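Local coordinates for protein endo alpha-1,4 polygalactosaminidase (Neosartorya fumigata, PDB 6OJ1) that hydrolyses alpha-1,4-linked galactosamine polymers at internal linkages and disrupts microbial biofilms, using a (beta/alpha)-barrel glycoside hydrolase domain of family GH114, at residues Ser203-Glu206 and Gln207-Gln210; Asn149-Gly152 and Tyr153-Asn157; Asp160-Gln163 and Ala164-Ile167. One frame throughout, in Å; residues are numbered along the deposited sequence.

Interaction 1 of 3, residues Ser203-Glu206 and Gln207-Gln210; sequences SVNE and QCAQ. With K (potassium ion), chain H.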
# COMPACT_ATOMS: atom_id res chain seq x y z
N SER A 203 -7.66 2.76 -3.05
CA SER A 203 -6.59 3.61 -2.56
C SER A 203 -6.14 3.11 -1.19
O SER A 203 -6.98 2.72 -0.37
CB SER A 203 -7.08 5.06 -2.43
OG SER A 203 -6.20 5.83 -1.62
N VAL A 204 -4.84 3.09 -0.94
CA VAL A 204 -4.33 3.04 0.43
C VAL A 204 -3.85 4.44 0.75
O VAL A 204 -2.96 4.97 0.06
CB VAL A 204 -3.20 2.01 0.61
CG1 VAL A 204 -2.60 2.15 2.01
CG2 VAL A 204 -3.72 0.57 0.42
N ASN A 205 -4.44 5.07 1.77
CA ASN A 205 -4.08 6.42 2.15
C ASN A 205 -3.54 6.46 3.56
O ASN A 205 -4.10 5.83 4.47
CB ASN A 205 -5.26 7.37 2.07
CG ASN A 205 -4.93 8.72 2.65
OD1 ASN A 205 -5.17 8.97 3.82
ND2 ASN A 205 -4.29 9.57 1.85
N GLU A 206 -2.48 7.23 3.76
CA GLU A 206 -1.99 7.56 5.09
C GLU A 206 -2.27 9.03 5.39
O GLU A 206 -1.85 9.91 4.64
CB GLU A 206 -0.50 7.28 5.21
CG GLU A 206 -0.16 5.81 5.16
CD GLU A 206 1.32 5.59 4.96
OE1 GLU A 206 1.86 6.09 3.95
OE2 GLU A 206 1.94 4.94 5.83
N GLN A 207 -2.97 9.28 6.50
CA GLN A 207 -2.98 10.59 7.17
C GLN A 207 -3.66 11.70 6.39
O GLN A 207 -3.36 12.87 6.62
CB GLN A 207 -1.55 11.03 7.50
CG GLN A 207 -0.83 10.09 8.45
CD GLN A 207 0.66 10.32 8.45
OE1 GLN A 207 1.38 9.81 7.58
NE2 GLN A 207 1.14 11.09 9.41
N CYS A 208 -4.59 11.40 5.48
CA CYS A 208 -5.27 12.51 4.81
C CYS A 208 -6.03 13.39 5.80
O CYS A 208 -6.18 14.59 5.57
CB CYS A 208 -6.23 11.99 3.73
SG CYS A 208 -7.67 11.06 4.33
N ALA A 209 -6.49 12.81 6.92
CA ALA A 209 -7.22 13.61 7.90
C ALA A 209 -6.30 14.61 8.57
O ALA A 209 -6.70 15.75 8.83
CB ALA A 209 -7.87 12.69 8.94
N GLN A 210 -5.06 14.21 8.84
CA GLN A 210 -4.10 15.08 9.51
C GLN A 210 -3.69 16.26 8.64
O GLN A 210 -3.37 17.33 9.17
CB GLN A 210 -2.89 14.23 9.92
CG GLN A 210 -1.77 14.98 10.61
CD GLN A 210 -0.58 14.07 10.95
OE1 GLN A 210 -0.61 12.86 10.70
NE2 GLN A 210 0.47 14.65 11.51
K K H . 5.00 6.04 4.41
O HOH W 1 3.47 3.06 4.57
O HOH W 2 4.50 5.89 7.10
O HOH W 3 6.26 3.40 3.71
O HOH W 4 6.06 8.00 2.78
O HOH W 5 4.68 5.52 1.74

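Interaction 2 of 3, residues Asn149-Gly152 and Tyr153-Asn157; sequences NVDG and YDNDN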
# COMPACT_ATOMS: atom_id res chain seq x y z
N ASN A 149 5.53 3.58 -2.29
CA ASN A 149 6.53 4.56 -2.70
C ASN A 149 6.48 4.85 -4.19
O ASN A 149 7.51 4.93 -4.87
CB ASN A 149 7.92 4.11 -2.26
CG ASN A 149 8.01 4.00 -0.76
OD1 ASN A 149 7.73 4.97 -0.04
ND2 ASN A 149 8.35 2.81 -0.27
N VAL A 150 5.26 4.99 -4.71
CA VAL A 150 5.08 5.39 -6.11
C VAL A 150 4.99 6.90 -6.24
O VAL A 150 4.53 7.41 -7.27
CB VAL A 150 3.87 4.67 -6.75
CG1 VAL A 150 4.12 3.14 -6.80
CG2 VAL A 150 2.58 4.98 -6.00
N ASP A 151 5.44 7.63 -5.21
CA ASP A 151 5.34 9.08 -5.14
C ASP A 151 6.70 9.75 -5.01
O ASP A 151 6.82 10.82 -4.41
CB ASP A 151 4.44 9.51 -3.97
CG ASP A 151 4.93 8.99 -2.61
OD1 ASP A 151 5.90 8.21 -2.56
OD2 ASP A 151 4.34 9.38 -1.59
N GLY A 152 7.73 9.15 -5.63
CA GLY A 152 9.06 9.73 -5.59
C GLY A 152 9.11 11.15 -6.11
O GLY A 152 9.89 11.97 -5.61
N TYR A 153 8.26 11.48 -7.10
CA TYR A 153 8.19 12.83 -7.65
C TYR A 153 7.89 13.88 -6.59
O TYR A 153 8.23 15.06 -6.78
CB TYR A 153 7.14 12.91 -8.78
CG TYR A 153 5.73 12.61 -8.31
CD1 TYR A 153 4.97 13.58 -7.67
CD2 TYR A 153 5.19 11.33 -8.46
CE1 TYR A 153 3.69 13.30 -7.20
CE2 TYR A 153 3.91 11.05 -8.00
CZ TYR A 153 3.17 12.03 -7.37
OH TYR A 153 1.90 11.75 -6.90
N ASP A 154 7.26 13.49 -5.48
CA ASP A 154 6.90 14.42 -4.42
C ASP A 154 7.95 14.44 -3.31
O ASP A 154 7.64 14.88 -2.19
CB ASP A 154 5.53 14.04 -3.86
CG ASP A 154 4.87 15.18 -3.12
OD1 ASP A 154 5.20 16.35 -3.38
OD2 ASP A 154 4.02 14.89 -2.25
N ASN A 155 9.16 13.98 -3.60
CA ASN A 155 10.20 13.82 -2.60
C ASN A 155 11.56 14.11 -3.22
O ASN A 155 11.70 14.18 -4.44
CB ASN A 155 10.20 12.40 -2.05
CG ASN A 155 8.98 12.12 -1.19
OD1 ASN A 155 8.93 12.52 -0.03
ND2 ASN A 155 8.00 11.44 -1.76
N ASP A 156 12.56 14.27 -2.36
CA ASP A 156 13.94 14.49 -2.81
C ASP A 156 14.49 13.14 -3.25
O ASP A 156 15.12 12.40 -2.48
CB ASP A 156 14.76 15.13 -1.69
CG ASP A 156 16.22 15.35 -2.05
OD1 ASP A 156 16.60 15.10 -3.22
OD2 ASP A 156 16.99 15.77 -1.16
N ASN A 157 14.23 12.79 -4.51
CA ASN A 157 14.54 11.45 -5.01
C ASN A 157 15.89 11.40 -5.70
O ASN A 157 16.45 10.30 -5.85
CB ASN A 157 13.44 10.97 -5.97
CG ASN A 157 13.24 11.91 -7.16
OD1 ASN A 157 13.91 11.78 -8.17
ND2 ASN A 157 12.31 12.87 -7.03
O HOH W 6 5.53 11.28 -0.10

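Interaction 3 of 3, residues Asp160-Gln163 and Ala164-Ile167; sequences DLTQ and ADSI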
# COMPACT_ATOMS: atom_id res chain seq x y z
N ASP A 160 15.20 13.04 -10.69
CA ASP A 160 14.28 13.85 -11.49
C ASP A 160 13.02 13.06 -11.86
O ASP A 160 12.49 13.16 -12.97
CB ASP A 160 14.98 14.40 -12.74
CG ASP A 160 15.97 15.51 -12.42
OD1 ASP A 160 15.90 16.09 -11.32
OD2 ASP A 160 16.81 15.81 -13.28
N LEU A 161 12.52 12.28 -10.90
CA LEU A 161 11.26 11.58 -11.09
C LEU A 161 10.09 12.55 -11.23
O LEU A 161 10.03 13.58 -10.54
CB LEU A 161 11.00 10.63 -9.91
CG LEU A 161 11.93 9.43 -9.76
CD1 LEU A 161 11.52 8.65 -8.53
CD2 LEU A 161 11.91 8.54 -11.02
N THR A 162 9.15 12.21 -12.10
CA THR A 162 8.01 13.06 -12.41
C THR A 162 6.70 12.32 -12.16
O THR A 162 6.65 11.10 -12.04
CB THR A 162 8.04 13.53 -13.87
OG1 THR A 162 7.88 12.38 -14.71
CG2 THR A 162 9.34 14.26 -14.20
N GLN A 163 5.61 13.09 -12.18
CA GLN A 163 4.28 12.49 -12.11
C GLN A 163 4.04 11.54 -13.28
O GLN A 163 3.50 10.44 -13.09
CB GLN A 163 3.22 13.58 -12.06
CG GLN A 163 3.24 14.36 -10.75
CD GLN A 163 2.08 15.31 -10.61
OE1 GLN A 163 1.07 15.17 -11.31
NE2 GLN A 163 2.21 16.29 -9.74
N ALA A 164 4.46 11.92 -14.49
CA ALA A 164 4.29 11.04 -15.64
C ALA A 164 5.07 9.73 -15.45
O ALA A 164 4.61 8.67 -15.88
CB ALA A 164 4.73 11.75 -16.93
N ASP A 165 6.24 9.80 -14.81
CA ASP A 165 6.98 8.57 -14.54
C ASP A 165 6.16 7.64 -13.65
O ASP A 165 6.08 6.43 -13.91
CB ASP A 165 8.33 8.87 -13.87
CG ASP A 165 9.32 9.54 -14.79
OD1 ASP A 165 9.28 9.36 -16.03
OD2 ASP A 165 10.19 10.25 -14.25
N SER A 166 5.54 8.19 -12.61
CA SER A 166 4.76 7.37 -11.69
C SER A 166 3.51 6.82 -12.37
O SER A 166 3.11 5.68 -12.11
CB SER A 166 4.38 8.18 -10.46
OG SER A 166 5.51 8.30 -9.61
N ILE A 167 2.87 7.63 -13.21
CA ILE A 167 1.67 7.18 -13.92
C ILE A 167 2.01 5.99 -14.81
O ILE A 167 1.33 4.97 -14.79
CB ILE A 167 1.06 8.34 -14.73
CG1 ILE A 167 0.46 9.39 -13.78
CG2 ILE A 167 -0.03 7.83 -15.65
CD1 ILE A 167 0.27 10.78 -14.41
O HOH W 7 11.85 12.16 -15.61

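Interaction 1 of 3, residues Ser203-Glu206 and Gln207-Gln210
At the C-terminal end of barrel strand 202-206, where the chain leaves the sheet for the loop before helix 214-217, Asn205 reaches forward to the backbone of Cys208. (Beta/alpha)-barrel enzymes carry their active sites at such strand ends, so this loop probably borders that face. The evidence is one well-formed bond: Cys208 N donates to Asn205 OD1 at 3.0 Å with an N-H...O angle of 149°, in the carbonyl plane and on a lone pair. With CG anti to the backbone N (chi1 172°), the amide of Asn205 extends along the chain toward the turn, and its OD1 lies 3.2 Å from Cys208 CB. The positive phi of Gln207 (68°) marks the sharp change of direction. Inside the loop, Gln207 NE2 donates to Gln210 OE1 at 2.8 Å, beside the weak backbone bond from Gln210 N to Gln207 O.

Glu206 turns to a potassium ion instead. Its OE1 makes a long contact of 3.2 Å with the potassium, around which five waters lie 2.7 to 3.4 Å away, while OE2 accepts from two of those waters and from Tyr232 OH. The carboxylate is thus held mainly through OE2.

Strand 202-206 runs between parallel strands 183-187 and 227-231. Asn205 packs on Val227 and His229 of the latter, Asn188 OD1 accepts from Glu206 N, and the disulfide of Cys208 with Cys214 fastens the loop to helix 214-217.

Interaction 2 of 3, residues Asn149-Gly152 and Tyr153-Asn157
Val150 meets Tyr153 through its carbonyl: Val150 O lies 3.8 Å from Tyr153 CE2, approaching the ring obliquely. The next residue, Asp151, lies over one face of the same ring, its carbonyl carbon 4.1 Å from the ring plane and offset toward the rim. Tyr153 can fold back over the chain in this way because its CG lies between the backbone N and the carbonyl carbon (chi1 62°).

Asp151 O is gripped by two donors from opposite faces of its carbonyl plane. Asp154 N bonds to it at 2.9 Å with an N-H...O angle of 156°, and Asn155 ND2 at 3.0 Å with a more bent angle of 138°; neither sits on a lone pair. The carboxylate of Asp151 and the amide of Asn155 do not bond directly. A water bridges them, donating to Asp151 OD2 at 2.7 Å and accepting from Asn155 ND2, so this one amide nitrogen serves both a backbone oxygen and the water.

Gly152 O then accepts from Asn155 N at 2.9 Å, a second bond spanning three residues after the one at Asp151 O; together they define a short 3-10 turn. Asn157 ND2 adds a weak bond to Gly152 O and a further one, at 3.0 Å, to Asn155 O, closing the following bend. The other end of that amide, OD1, accepts from Leu159 N and Leu161 N.

The whole turn belongs to the loop between strand 144-148 and helix 163-179. Trp118 of strand 116-119 packs against Asp151, Asn155 and Asn157, while Tyr153 leans on Gln163 and Ser166 of the helix.

Interaction 3 of 3, residues Asp160-Gln163 and Ala164-Ile167
Reciprocal hydrogen bonds join Thr162 and Asp165. Asp165 N donates to Thr162 OG1 at 3.1 Å with an N-H...O angle of 154°; Thr162 N donates to Asp165 OD2 at 3.1 Å, meeting that oxygen from 40° out of the carboxylate plane. For Thr162, a chi1 of 65° sets OG1 between its backbone N and carbonyl carbon, facing the first turn of the helix.

Regular backbone bonds take over directly: Ser166 N to Thr162 O at 3.2 Å and Ile167 N to Gln163 O at 2.9 Å. Water contributes a further link, donating to both Asp160 O and Asp165 OD2, so OD2 holds a backbone N-H and a water at once.

Van der Waals contacts of carbon with oxygen are few: Leu161 CD2 approaches Asp165 OD2 at 4.0 Å, the two side chains crossing at about a right angle, and Ile167 CG1 lies 3.3 Å from Gln163 O. Ile167 also touches an N-acetylglucosamine of an attached glycan.

The carboxylate of Asp165, in the first turn, probably interacts favourably with the positive end of the helix dipole. This pair of exchanged bonds is a capping box, with Thr162 as the N-cap of helix 163-179.

Interactions 2 and 3 share the connection from strand 144-148 to helix 163-179: their centres are 8 Å apart, and they touch where Tyr153 CB packs 3.5 Å from Leu161 O and Ser166 OG hydrogen-bonds Val150 O. Interaction 1 stands apart at the end of strand 202-206, its nearest atoms about 7 Å from interaction 2 and about 13 Å from interaction 3. Interactions 1 and 2 are partly buried, whereas interaction 3 is a surface contact. Their chemistry follows position: a metal-bound carboxylate and a disulfide-tethered loop at a barrel strand end, asparagine amides on backbone carbonyls within a loop, and side chains satisfying backbone N-H groups at a helix start.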